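Local coordinates for sterol regulatory element-binding protein cleavage-activating protein (Schizosaccharomyces pombe, PDB 4YHC), which escorts the membrane-bound transcription factor precursor Sre1 to its processing when sterol or oxygen is low, here represented by its WD40 domain, at residues A[223-228]-A[239-244]; A[233-238]-A[314-319]; A[258-263]-A[287-292]; A[297-302]-A[353-358]. The protein carries 9 engineered substitutions. All blocks are in the same frame, centred on the assembly; numbering follows the deposited sequence.

Followed from the N terminus, the chain first enters contact 1 at 223-228 and then contact 2 at 233-238, before contact 1 closes at 239-244; the two therefore cross. Contact 1 is local and lies within a single four-stranded blade of the propeller. Contact 3 opens at 258-263 and closes at 287-292, wholly within the long span bridged by contact 2, and packs that blade's last strand and exit loop on the next sheet. Contact 4 opens at 297-302, before contact 2 closes at 314-319, tying the turn at 233-235 to strand 311-317 of that next sheet; these two also cross. Contact 4 closes at 353-358, carrying the packing on to the five-stranded sheet.

Contact 1: A[223-228]-A[239-244]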
loop_
_atom_site.group_PDB
_atom_site.type_symbol
_atom_site.label_atom_id
_atom_site.label_comp_id
_atom_site.label_asym_id
_atom_site.label_seq_id
_atom_site.Cartn_x
_atom_site.Cartn_y
_atom_site.Cartn_z
ATOM N N THR A 223 -14.370 10.476 -16.878
ATOM C CA THR A 223 -13.989 9.107 -16.578
ATOM C C THR A 223 -13.361 8.979 -15.130
ATOM O O THR A 223 -12.446 9.724 -14.772
ATOM C CB THR A 223 -12.930 8.676 -17.549
ATOM O OG1 THR A 223 -13.387 8.948 -18.868
ATOM C CG2 THR A 223 -12.592 7.151 -17.400
ATOM N N LYS A 224 -13.860 8.027 -14.385
ATOM C CA LYS A 224 -13.320 7.622 -13.045
ATOM C C LYS A 224 -12.096 6.740 -13.268
ATOM O O LYS A 224 -12.109 5.810 -14.067
ATOM C CB LYS A 224 -14.399 6.896 -12.253
ATOM C CG LYS A 224 -15.320 7.860 -11.533
ATOM C CD LYS A 224 -16.029 8.925 -12.396
ATOM C CE LYS A 224 -17.447 8.530 -12.834
ATOM N NZ LYS A 224 -18.248 8.009 -11.653
ATOM N N LYS A 225 -11.017 7.039 -12.579
ATOM C CA LYS A 225 -9.727 6.412 -12.882
ATOM C C LYS A 225 -9.217 5.510 -11.742
ATOM O O LYS A 225 -8.420 4.582 -11.988
ATOM C CB LYS A 225 -8.704 7.505 -13.171
ATOM C CG LYS A 225 -8.990 8.372 -14.403
ATOM C CD LYS A 225 -8.962 7.492 -15.644
ATOM C CE LYS A 225 -8.910 8.246 -16.985
ATOM N NZ LYS A 225 -7.711 9.080 -17.121
ATOM N N ASP A 226 -9.626 5.794 -10.501
ATOM C CA ASP A 226 -9.078 5.022 -9.381
ATOM C C ASP A 226 -9.838 5.370 -8.098
ATOM O O ASP A 226 -10.537 6.378 -7.981
ATOM C CB ASP A 226 -7.574 5.324 -9.167
ATOM C CG ASP A 226 -6.773 4.077 -8.731
ATOM O OD1 ASP A 226 -7.412 3.063 -8.287
ATOM O OD2 ASP A 226 -5.502 4.127 -8.792
ATOM N N ILE A 227 -9.671 4.491 -7.146
ATOM C CA ILE A 227 -10.143 4.712 -5.773
ATOM C C ILE A 227 -9.058 4.309 -4.810
ATOM O O ILE A 227 -8.282 3.372 -5.077
ATOM C CB ILE A 227 -11.442 3.940 -5.460
ATOM C CG1 ILE A 227 -11.334 2.428 -5.673
ATOM C CG2 ILE A 227 -12.573 4.463 -6.274
ATOM C CD1 ILE A 227 -12.615 1.696 -5.282
ATOM N N TYR A 228 -8.978 5.003 -3.660
ATOM C CA TYR A 228 -7.926 4.673 -2.690
ATOM C C TYR A 228 -8.506 5.041 -1.331
ATOM O O TYR A 228 -9.206 6.047 -1.213
ATOM C CB TYR A 228 -6.616 5.448 -2.962
ATOM C CG TYR A 228 -5.454 4.974 -2.113
ATOM C CD1 TYR A 228 -5.248 5.525 -0.843
ATOM C CD2 TYR A 228 -4.595 3.968 -2.531
ATOM C CE1 TYR A 228 -4.224 5.087 -0.018
ATOM C CE2 TYR A 228 -3.510 3.559 -1.691
ATOM C CZ TYR A 228 -3.393 4.123 -0.450
ATOM O OH TYR A 228 -2.418 3.809 0.435
ATOM N N ALA A 239 -10.489 9.288 -7.876
ATOM C CA ALA A 239 -9.713 9.997 -8.837
ATOM C C ALA A 239 -10.450 9.951 -10.174
ATOM O O ALA A 239 -11.004 8.946 -10.543
ATOM C CB ALA A 239 -8.396 9.341 -9.035
ATOM N N ARG A 240 -10.490 11.086 -10.844
ATOM C CA ARG A 240 -11.200 11.216 -12.145
ATOM C C ARG A 240 -10.202 12.027 -12.986
ATOM O O ARG A 240 -8.955 11.839 -12.810
ATOM C CB ARG A 240 -12.606 11.852 -11.977
ATOM C CG ARG A 240 -12.684 13.067 -11.070
ATOM C CD ARG A 240 -14.138 13.574 -10.852
ATOM N NE ARG A 240 -14.129 14.629 -9.853
ATOM C CZ ARG A 240 -13.566 15.830 -9.975
ATOM N NH1 ARG A 240 -13.063 16.263 -11.136
ATOM N NH2 ARG A 240 -13.499 16.626 -8.908
ATOM N N ASP A 241 -10.663 12.833 -13.937
ATOM C CA ASP A 241 -9.722 13.421 -14.926
ATOM C C ASP A 241 -9.303 14.840 -14.651
ATOM O O ASP A 241 -8.321 15.272 -15.193
ATOM C CB ASP A 241 -10.285 13.238 -16.350
ATOM C CG ASP A 241 -9.771 11.911 -17.019
ATOM O OD1 ASP A 241 -8.669 11.389 -16.670
ATOM O OD2 ASP A 241 -10.476 11.380 -17.856
ATOM N N SER A 242 -10.054 15.605 -13.860
ATOM C CA SER A 242 -9.598 16.941 -13.421
ATOM C C SER A 242 -9.479 17.053 -11.912
ATOM O O SER A 242 -9.352 18.157 -11.337
ATOM C CB SER A 242 -10.502 18.083 -13.946
ATOM O OG SER A 242 -11.832 17.935 -13.469
ATOM N N GLY A 243 -9.432 15.910 -11.240
ATOM C CA GLY A 243 -9.173 15.923 -9.793
ATOM C C GLY A 243 -9.530 14.670 -9.017
ATOM O O GLY A 243 -9.735 13.600 -9.598
ATOM N N VAL A 244 -9.540 14.823 -7.686
ATOM C CA VAL A 244 -9.843 13.734 -6.812
ATOM C C VAL A 244 -10.840 14.213 -5.780
ATOM O O VAL A 244 -10.583 15.206 -5.108
ATOM C CB VAL A 244 -8.623 13.217 -6.050
ATOM C CG1 VAL A 244 -9.039 11.990 -5.226
ATOM C CG2 VAL A 244 -7.528 12.794 -7.000
#
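Lys-225 and Asp-226 both face the single residue Ala-239, which makes a classic beta bulge between two antiparallel strands. Ala-239 O takes the N-H of Lys-225 in a nearly straight bond of 2.8 Å (174°). Asp-226 N approaches Ala-239 O at 3.4 Å, a weak second bond, while Ala-239 N donates to Asp-226 O at 2.9 Å. Just before the bulge, Thr-223 O receives a CA-H...O contact from Arg-240 CA at 3.3 Å. The strands joined here, 226-230 and 235-239, are neighbours in one four-stranded blade of the WD40 beta-propeller, with 226-230 at its border. Bent at chi2 (-63°) and again at chi4, the Lys-225 side chain crosses that of Asp-241 at about a right angle. Lys-225 NZ meets the syn lone pair of Asp-241 OD1 in a short salt bridge of 2.5 Å, and it also donates to Ile-263 O. Thr-223 lies alongside Asp-241, its CB 3.7 Å from Asp-241 OD2. The guanidinium of Arg-240 is spent elsewhere, on Glu-222 and Asp-245. Asp-226 likewise turns its carboxylate away from Ala-239: OD1 accepts the N-H of Ile-227 and pairs with Lys-177, and OD2 accepts from Phe-268 N.

Contact 2: A[233-238]-A[314-319]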
loop_
_atom_site.group_PDB
_atom_site.type_symbol
_atom_site.label_atom_id
_atom_site.label_comp_id
_atom_site.label_asym_id
_atom_site.label_seq_id
_atom_site.Cartn_x
_atom_site.Cartn_y
_atom_site.Cartn_z
ATOM N N ALA A 233 -9.525 6.848 8.867
ATOM C CA ALA A 233 -10.222 8.126 8.752
ATOM C C ALA A 233 -11.616 7.910 8.187
ATOM O O ALA A 233 -12.401 8.833 8.134
ATOM C CB ALA A 233 -9.386 9.088 7.860
ATOM N N ASP A 234 -11.901 6.699 7.695
ATOM C CA ASP A 234 -13.137 6.332 6.992
ATOM C C ASP A 234 -13.330 7.274 5.715
ATOM O O ASP A 234 -14.380 7.847 5.473
ATOM C CB ASP A 234 -14.355 6.370 7.902
ATOM C CG ASP A 234 -15.346 5.292 7.591
ATOM O OD1 ASP A 234 -15.188 4.581 6.583
ATOM O OD2 ASP A 234 -16.247 5.081 8.430
ATOM N N ILE A 235 -12.286 7.359 4.932
ATOM C CA ILE A 235 -12.256 8.215 3.776
ATOM C C ILE A 235 -11.913 7.391 2.554
ATOM O O ILE A 235 -11.019 6.539 2.632
ATOM C CB ILE A 235 -11.172 9.268 3.911
ATOM C CG1 ILE A 235 -11.675 10.336 4.885
ATOM C CG2 ILE A 235 -10.915 9.966 2.576
ATOM C CD1 ILE A 235 -10.593 11.265 5.296
ATOM N N LEU A 236 -12.605 7.685 1.459
ATOM C CA LEU A 236 -12.280 7.182 0.148
ATOM C C LEU A 236 -11.958 8.320 -0.797
ATOM O O LEU A 236 -12.702 9.358 -0.811
ATOM C CB LEU A 236 -13.484 6.434 -0.398
ATOM C CG LEU A 236 -13.276 5.784 -1.760
ATOM C CD1 LEU A 236 -13.851 4.411 -1.853
ATOM C CD2 LEU A 236 -13.906 6.621 -2.870
ATOM N N PHE A 237 -10.880 8.148 -1.576
ATOM C CA PHE A 237 -10.460 9.140 -2.579
ATOM C C PHE A 237 -10.902 8.544 -3.938
ATOM O O PHE A 237 -10.595 7.380 -4.244
ATOM C CB PHE A 237 -8.961 9.402 -2.567
ATOM C CG PHE A 237 -8.465 10.120 -1.359
ATOM C CD1 PHE A 237 -8.221 9.440 -0.176
ATOM C CD2 PHE A 237 -8.218 11.470 -1.393
ATOM C CE1 PHE A 237 -7.788 10.116 0.938
ATOM C CE2 PHE A 237 -7.800 12.121 -0.309
ATOM C CZ PHE A 237 -7.546 11.452 0.849
ATOM N N LEU A 238 -11.657 9.304 -4.738
ATOM C CA LEU A 238 -12.122 8.923 -6.073
ATOM C C LEU A 238 -11.393 9.834 -7.094
ATOM O O LEU A 238 -11.613 10.996 -7.111
ATOM C CB LEU A 238 -13.616 9.135 -6.178
ATOM C CG LEU A 238 -14.430 8.545 -7.376
ATOM C CD1 LEU A 238 -14.998 9.619 -8.269
ATOM C CD2 LEU A 238 -13.728 7.561 -8.283
ATOM N N ILE A 314 -7.742 19.075 9.171
ATOM C CA ILE A 314 -8.746 18.173 9.594
ATOM C C ILE A 314 -9.294 17.478 8.367
ATOM O O ILE A 314 -10.002 18.118 7.601
ATOM C CB ILE A 314 -9.895 18.917 10.328
ATOM C CG1 ILE A 314 -9.413 19.500 11.636
ATOM C CG2 ILE A 314 -11.099 18.016 10.533
ATOM C CD1 ILE A 314 -10.337 20.591 12.172
ATOM N N LEU A 315 -8.975 16.162 8.205
ATOM C CA LEU A 315 -9.428 15.350 7.105
ATOM C C LEU A 315 -10.807 14.843 7.254
ATOM O O LEU A 315 -11.462 14.613 6.277
ATOM C CB LEU A 315 -8.585 14.069 6.931
ATOM C CG LEU A 315 -7.321 13.998 6.117
ATOM C CD1 LEU A 315 -6.971 12.500 5.909
ATOM C CD2 LEU A 315 -7.450 14.801 4.831
ATOM N N ASN A 316 -11.259 14.544 8.456
ATOM C CA ASN A 316 -12.591 14.050 8.590
ATOM C C ASN A 316 -13.040 14.222 10.060
ATOM O O ASN A 316 -12.215 14.540 10.911
ATOM C CB ASN A 316 -12.702 12.585 8.140
ATOM C CG ASN A 316 -14.118 12.151 7.894
ATOM O OD1 ASN A 316 -15.054 12.984 7.895
ATOM N ND2 ASN A 316 -14.313 10.839 7.684
ATOM N N LYS A 317 -14.333 14.104 10.305
ATOM C CA LYS A 317 -14.843 14.273 11.673
ATOM C C LYS A 317 -15.834 13.183 11.906
ATOM O O LYS A 317 -16.565 12.841 10.995
ATOM C CB LYS A 317 -15.504 15.653 11.904
ATOM C CG LYS A 317 -14.576 16.829 11.720
ATOM C CD LYS A 317 -14.985 18.086 12.449
ATOM C CE LYS A 317 -16.013 18.878 11.687
ATOM N NZ LYS A 317 -16.711 19.890 12.567
ATOM N N TRP A 318 -15.884 12.686 13.143
ATOM C CA TRP A 318 -16.826 11.702 13.549
ATOM C C TRP A 318 -18.279 12.168 13.300
ATOM O O TRP A 318 -19.119 11.406 12.765
ATOM C CB TRP A 318 -16.603 11.416 15.048
ATOM C CG TRP A 318 -17.249 10.161 15.506
ATOM C CD1 TRP A 318 -18.488 10.035 16.095
ATOM C CD2 TRP A 318 -16.730 8.835 15.390
ATOM N NE1 TRP A 318 -18.729 8.743 16.374
ATOM C CE2 TRP A 318 -17.696 7.968 15.932
ATOM C CE3 TRP A 318 -15.552 8.285 14.850
ATOM C CZ2 TRP A 318 -17.532 6.577 15.942
ATOM C CZ3 TRP A 318 -15.371 6.927 14.892
ATOM C CH2 TRP A 318 -16.354 6.077 15.432
ATOM N N ASP A 319 -18.508 13.437 13.644
ATOM C CA ASP A 319 -19.771 14.135 13.598
ATOM C C ASP A 319 -19.456 15.427 12.904
ATOM O O ASP A 319 -18.507 16.115 13.291
ATOM C CB ASP A 319 -20.244 14.539 15.027
ATOM C CG ASP A 319 -20.673 13.352 15.860
ATOM O OD1 ASP A 319 -21.571 12.598 15.428
ATOM O OD2 ASP A 319 -20.094 13.182 16.965
#
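The side-chain nitrogen of Asn-316 is gripped by two acceptors: ND2 donates to Ala-233 O at 2.8 Å and also to Asp-248 OD1. The bond to Ala-233 runs nearly along the C=O axis (173°), and the acceptor lies close to the amide plane. It ties a classic bulge to the residue just before a G1 bulge. Asp-234 and Ile-235 form the G1 bulge facing Ile-230, at the turn between two strands of a propeller blade, whereas Leu-315 and Asn-316 form the classic bulge opposite Phe-282, in strand 311-317 of the sheet that follows. Asn-316 holds CG anti to its backbone N (chi1 -164°), and the far oxygen of the amide, OD1, accepts a weak bond from Lys-317 N at 2.8 Å. An alanine in place of Asn-316 would probably deprive Ala-233 O and Asp-248 OD1 of this common donor, leaving the turn less firmly tied to strand 311-317. Beside the polar link, the side chains of Ile-235 and Asn-316 slide past each other in opposite directions. This sets Ile-235 CD1 at 3.8 Å from Asn-316 CB. Ile-235 CD1 also lies 3.6 Å from Leu-315 O, so it covers the backbone of the classic bulge as well as its side chains. Met-246, from the next strand of the blade, touches both Ile-235 and Leu-315. Asp-234 directs its carboxylate elsewhere, to a salt bridge with Arg-188. Leu-315 meets the Ile-235 methyl CD1 with two of its carbons, CB at 3.8 Å and CD1 at 3.9 Å.

Contact 3: A[258-263]-A[287-292]; sequences FTLPPI and ISFCFT
Phe-258 and Phe-289 each place CG anti to the carbonyl carbon (chi1 -68° and -60°), and the two rings meet as a T-shaped pair. Phe-289 presents its edge and Phe-258 its face, with centroids 4.9 Å apart and planes at 82°. This is a blade-to-blade interface of the beta-propeller: the last strand of one blade, 253-259, and the loop after it pack on strand 281-292 of the next sheet. Phe-289 CZ stands over the centre of the Phe-258 ring, 3.6 Å above its plane. At the edge of that ring Ile-287 CD1 approaches Phe-258 CZ to 3.9 Å. Leu-260 reaches both aromatic rings of the strand, one methyl to each, its CD1 3.9 Å from Phe-289 CD2 and its CD2 near Phe-291 CE1. Tyr-304 meets the rings of both Phe-258 and Phe-289, and Tyr-302 meets that of Phe-291. Pro-261 crosses the Phe-291 side chain at about a right angle, with Pro-261 CG 3.9 Å from Phe-291 CZ. Over one face of the same ring, offset toward the rim, Ile-263 CG1 makes a CH-pi contact, 3.7 Å from Phe-291 CD2.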
loop_
_atom_site.group_PDB
_atom_site.type_symbol
_atom_site.label_atom_id
_atom_site.label_comp_id
_atom_site.label_asym_id
_atom_site.label_seq_id
_atom_site.Cartn_x
_atom_site.Cartn_y
_atom_site.Cartn_z
ATOM N N PHE A 258 -9.932 17.982 -4.851
ATOM C CA PHE A 258 -8.606 18.478 -5.129
ATOM C C PHE A 258 -8.546 18.642 -6.649
ATOM O O PHE A 258 -9.166 17.891 -7.338
ATOM C CB PHE A 258 -7.510 17.467 -4.678
ATOM C CG PHE A 258 -7.413 17.291 -3.162
ATOM C CD1 PHE A 258 -8.291 16.486 -2.494
ATOM C CD2 PHE A 258 -6.448 17.933 -2.446
ATOM C CE1 PHE A 258 -8.192 16.286 -1.114
ATOM C CE2 PHE A 258 -6.320 17.722 -1.080
ATOM C CZ PHE A 258 -7.219 16.932 -0.418
ATOM N N THR A 259 -7.772 19.604 -7.148
ATOM C CA THR A 259 -7.627 19.801 -8.597
ATOM C C THR A 259 -6.345 19.156 -9.068
ATOM O O THR A 259 -5.292 19.453 -8.524
ATOM C CB THR A 259 -7.580 21.318 -8.946
ATOM O OG1 THR A 259 -8.756 21.930 -8.429
ATOM C CG2 THR A 259 -7.601 21.518 -10.462
ATOM N N LEU A 260 -6.472 18.213 -10.009
ATOM C CA LEU A 260 -5.345 17.448 -10.546
ATOM C C LEU A 260 -5.436 17.353 -12.053
ATOM O O LEU A 260 -6.504 17.487 -12.635
ATOM C CB LEU A 260 -5.297 15.994 -9.974
ATOM C CG LEU A 260 -4.940 15.993 -8.477
ATOM C CD1 LEU A 260 -5.099 14.564 -7.967
ATOM C CD2 LEU A 260 -3.532 16.512 -8.158
ATOM N N PRO A 261 -4.339 17.025 -12.680
ATOM C CA PRO A 261 -4.404 16.672 -14.101
ATOM C C PRO A 261 -4.906 15.269 -14.261
ATOM O O PRO A 261 -5.169 14.569 -13.239
ATOM C CB PRO A 261 -2.959 16.821 -14.560
ATOM C CG PRO A 261 -2.150 16.598 -13.368
ATOM C CD PRO A 261 -2.941 17.073 -12.172
ATOM N N PRO A 262 -5.099 14.855 -15.520
ATOM C CA PRO A 262 -5.656 13.600 -15.815
ATOM C C PRO A 262 -4.764 12.499 -15.277
ATOM O O PRO A 262 -3.563 12.575 -15.415
ATOM C CB PRO A 262 -5.650 13.564 -17.343
ATOM C CG PRO A 262 -5.671 15.003 -17.761
ATOM C CD PRO A 262 -4.888 15.696 -16.754
ATOM N N ILE A 263 -5.381 11.480 -14.714
ATOM C CA ILE A 263 -4.670 10.428 -13.947
ATOM C C ILE A 263 -4.827 9.143 -14.709
ATOM O O ILE A 263 -5.893 8.808 -15.201
ATOM C CB ILE A 263 -5.264 10.343 -12.525
ATOM C CG1 ILE A 263 -4.768 11.530 -11.725
ATOM C CG2 ILE A 263 -4.931 9.014 -11.788
ATOM C CD1 ILE A 263 -5.567 11.757 -10.469
ATOM N N ILE A 287 -0.873 15.889 3.291
ATOM C CA ILE A 287 -1.453 14.850 2.443
ATOM C C ILE A 287 -0.574 14.805 1.215
ATOM O O ILE A 287 -0.230 15.881 0.663
ATOM C CB ILE A 287 -2.867 15.224 2.000
ATOM C CG1 ILE A 287 -3.706 15.666 3.174
ATOM C CG2 ILE A 287 -3.533 14.068 1.236
ATOM C CD1 ILE A 287 -5.093 16.170 2.779
ATOM N N SER A 288 -0.301 13.606 0.714
ATOM C CA SER A 288 0.529 13.408 -0.497
ATOM C C SER A 288 -0.196 12.462 -1.396
ATOM O O SER A 288 -0.749 11.399 -0.929
ATOM C CB SER A 288 1.850 12.774 -0.189
ATOM O OG SER A 288 2.668 13.536 0.650
ATOM N N PHE A 289 -0.186 12.804 -2.690
ATOM C CA PHE A 289 -0.760 11.944 -3.752
ATOM C C PHE A 289 0.383 11.516 -4.651
ATOM O O PHE A 289 1.298 12.328 -4.907
ATOM C CB PHE A 289 -1.766 12.663 -4.665
ATOM C CG PHE A 289 -2.950 13.221 -3.997
ATOM C CD1 PHE A 289 -3.575 12.553 -2.938
ATOM C CD2 PHE A 289 -3.515 14.382 -4.428
ATOM C CE1 PHE A 289 -4.707 13.068 -2.313
ATOM C CE2 PHE A 289 -4.653 14.889 -3.813
ATOM C CZ PHE A 289 -5.223 14.242 -2.707
ATOM N N CYS A 290 0.293 10.304 -5.168
ATOM C CA CYS A 290 1.181 9.777 -6.178
ATOM C C CYS A 290 0.323 9.260 -7.285
ATOM O O CYS A 290 -0.640 8.561 -7.057
ATOM C CB CYS A 290 2.033 8.605 -5.634
ATOM S SG CYS A 290 3.148 7.890 -6.870
ATOM N N PHE A 291 0.701 9.571 -8.508
ATOM C CA PHE A 291 -0.019 9.066 -9.716
ATOM C C PHE A 291 0.855 9.160 -10.981
ATOM O O PHE A 291 1.926 9.772 -10.958
ATOM C CB PHE A 291 -1.372 9.777 -9.881
ATOM C CG PHE A 291 -1.243 11.232 -10.143
ATOM C CD1 PHE A 291 -1.210 12.149 -9.119
ATOM C CD2 PHE A 291 -1.118 11.681 -11.455
ATOM C CE1 PHE A 291 -1.112 13.503 -9.394
ATOM C CE2 PHE A 291 -1.000 13.010 -11.738
ATOM C CZ PHE A 291 -0.985 13.932 -10.715
ATOM N N THR A 292 0.421 8.458 -12.018
ATOM C CA THR A 292 0.967 8.592 -13.362
ATOM C C THR A 292 0.066 9.450 -14.180
ATOM O O THR A 292 -1.145 9.282 -14.234
ATOM C CB THR A 292 1.141 7.227 -14.009
ATOM O OG1 THR A 292 2.019 6.479 -13.162
ATOM C CG2 THR A 292 1.786 7.321 -15.441
#

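Contact 4: A[297-302]-A[353-358]. Engineered in segment 353-358: Ser-355 (natural residue Cys).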
loop_
_atom_site.group_PDB
_atom_site.type_symbol
_atom_site.label_atom_id
_atom_site.label_comp_id
_atom_site.label_asym_id
_atom_site.label_seq_id
_atom_site.Cartn_x
_atom_site.Cartn_y
_atom_site.Cartn_z
ATOM N N GLU A 297 2.584 10.425 -19.196
ATOM C CA GLU A 297 3.007 9.200 -18.589
ATOM C C GLU A 297 4.169 9.350 -17.610
ATOM O O GLU A 297 4.850 8.390 -17.361
ATOM C CB GLU A 297 3.338 8.167 -19.677
ATOM C CG GLU A 297 2.110 7.816 -20.500
ATOM C CD GLU A 297 1.397 6.549 -20.055
ATOM O OE1 GLU A 297 0.396 6.157 -20.715
ATOM O OE2 GLU A 297 1.821 5.939 -19.036
ATOM N N LYS A 298 4.350 10.513 -17.029
ATOM C CA LYS A 298 5.356 10.738 -15.976
ATOM C C LYS A 298 4.741 10.418 -14.594
ATOM O O LYS A 298 3.581 10.638 -14.360
ATOM C CB LYS A 298 5.843 12.178 -15.939
ATOM C CG LYS A 298 6.572 12.626 -17.201
ATOM C CD LYS A 298 7.963 12.059 -17.281
ATOM C CE LYS A 298 8.787 12.737 -18.379
ATOM N NZ LYS A 298 8.602 11.966 -19.629
ATOM N N VAL A 299 5.568 9.971 -13.663
ATOM C CA VAL A 299 5.097 9.811 -12.251
ATOM C C VAL A 299 5.233 11.149 -11.517
ATOM O O VAL A 299 6.256 11.789 -11.506
ATOM C CB VAL A 299 5.813 8.644 -11.556
ATOM C CG1 VAL A 299 5.367 8.464 -10.048
ATOM C CG2 VAL A 299 5.591 7.367 -12.359
ATOM N N LEU A 300 4.159 11.544 -10.888
ATOM C CA LEU A 300 4.083 12.775 -10.146
ATOM C C LEU A 300 3.687 12.594 -8.651
ATOM O O LEU A 300 2.925 11.736 -8.307
ATOM C CB LEU A 300 3.097 13.720 -10.805
ATOM C CG LEU A 300 3.330 14.573 -12.050
ATOM C CD1 LEU A 300 4.190 15.750 -11.733
ATOM C CD2 LEU A 300 3.954 13.790 -13.151
ATOM N N TYR A 301 4.219 13.471 -7.826
ATOM C CA TYR A 301 3.939 13.526 -6.374
ATOM C C TYR A 301 3.473 14.914 -6.028
ATOM O O TYR A 301 4.150 15.895 -6.320
ATOM C CB TYR A 301 5.172 13.159 -5.569
ATOM C CG TYR A 301 5.624 11.752 -5.816
ATOM C CD1 TYR A 301 6.451 11.441 -6.892
ATOM C CD2 TYR A 301 5.237 10.729 -4.935
ATOM C CE1 TYR A 301 6.874 10.139 -7.119
ATOM C CE2 TYR A 301 5.638 9.438 -5.151
ATOM C CZ TYR A 301 6.483 9.141 -6.229
ATOM O OH TYR A 301 6.799 7.854 -6.440
ATOM N N TYR A 302 2.231 15.004 -5.555
ATOM C CA TYR A 302 1.689 16.244 -5.077
ATOM C C TYR A 302 1.639 16.155 -3.559
ATOM O O TYR A 302 1.104 15.145 -3.000
ATOM C CB TYR A 302 0.284 16.431 -5.608
ATOM C CG TYR A 302 0.163 16.966 -7.001
ATOM C CD1 TYR A 302 0.827 16.376 -8.054
ATOM C CD2 TYR A 302 -0.675 18.040 -7.270
ATOM C CE1 TYR A 302 0.677 16.839 -9.353
ATOM C CE2 TYR A 302 -0.818 18.541 -8.569
ATOM C CZ TYR A 302 -0.138 17.923 -9.594
ATOM O OH TYR A 302 -0.344 18.361 -10.830
ATOM N N SER A 353 13.852 6.457 -13.442
ATOM C CA SER A 353 13.784 6.000 -12.039
ATOM C C SER A 353 12.584 5.149 -11.733
ATOM O O SER A 353 11.499 5.475 -12.061
ATOM C CB SER A 353 13.802 7.178 -11.047
ATOM O OG SER A 353 15.070 7.691 -10.858
ATOM N N GLU A 354 12.770 4.147 -10.902
ATOM C CA GLU A 354 11.675 3.593 -10.206
ATOM C C GLU A 354 11.583 4.403 -8.910
ATOM O O GLU A 354 12.557 4.458 -8.136
ATOM C CB GLU A 354 11.926 2.126 -9.902
ATOM C CG GLU A 354 10.914 1.411 -9.039
ATOM C CD GLU A 354 9.499 1.238 -9.641
ATOM O OE1 GLU A 354 9.259 1.651 -10.828
ATOM O OE2 GLU A 354 8.612 0.705 -8.892
ATOM N N SER A 355 10.405 4.912 -8.589
ATOM C CA SER A 355 10.231 5.665 -7.361
ATOM C C SER A 355 9.016 5.242 -6.569
ATOM O O SER A 355 8.079 4.705 -7.124
ATOM C CB SER A 355 10.094 7.138 -7.689
ATOM O OG SER A 355 8.862 7.452 -8.243
ATOM N N VAL A 356 8.993 5.585 -5.286
ATOM C CA VAL A 356 7.918 5.231 -4.429
ATOM C C VAL A 356 7.978 6.105 -3.166
ATOM O O VAL A 356 9.048 6.424 -2.656
ATOM C CB VAL A 356 7.945 3.747 -4.085
ATOM C CG1 VAL A 356 9.327 3.284 -3.578
ATOM C CG2 VAL A 356 6.859 3.337 -3.088
ATOM N N MET A 357 6.829 6.535 -2.693
ATOM C CA MET A 357 6.792 7.316 -1.439
ATOM C C MET A 357 6.601 6.460 -0.192
ATOM O O MET A 357 5.997 5.379 -0.236
ATOM C CB MET A 357 5.764 8.418 -1.496
ATOM C CG MET A 357 4.313 8.005 -1.513
ATOM S SD MET A 357 3.259 9.488 -1.729
ATOM C CE MET A 357 1.701 8.750 -1.681
ATOM N N SER A 358 7.088 6.965 0.901
ATOM C CA SER A 358 6.878 6.342 2.183
ATOM C C SER A 358 5.413 6.296 2.576
ATOM O O SER A 358 4.571 7.006 1.983
ATOM C CB SER A 358 7.692 7.075 3.234
ATOM O OG SER A 358 7.226 8.388 3.378
#
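Ser-355, an engineered replacement for the natural cysteine, is the first residue of 353-358 to meet the other strand: its OG and Tyr-301 OH share a hydrogen bond of 2.8 Å, in which either hydroxyl could be the donor. OG lies in the plane of the Tyr-301 ring, at its edge. Val-299 adds a looser contact, CG1 coming within 4.1 Å of Ser-355 OG. Next in sequence, Val-356 turns its side chain away, and its N stands 3.4 Å from Tyr-301 OH at an angle too poor for a hydrogen bond. Strands 299-302 and 354-357 run in similar directions, at 22° with axes 9.1 Å apart, so side chains rather than backbones join two successive sheets of the propeller. Val-349, Ile-364 and Gln-417 also touch the Tyr-301 side chain. Met-357 comes last, and its CB packs 3.8 Å from Tyr-301 CE2. An alanine at Tyr-301 would probably open a gap between the sheets, leaving Ser-355 OG without its phenol partner and Met-357 without its ring. Extended beyond CG, the Met-357 chain carries its sulfur to the ring edge in a Met-aromatic contact, with SD 4.0 Å from Tyr-301 CD2.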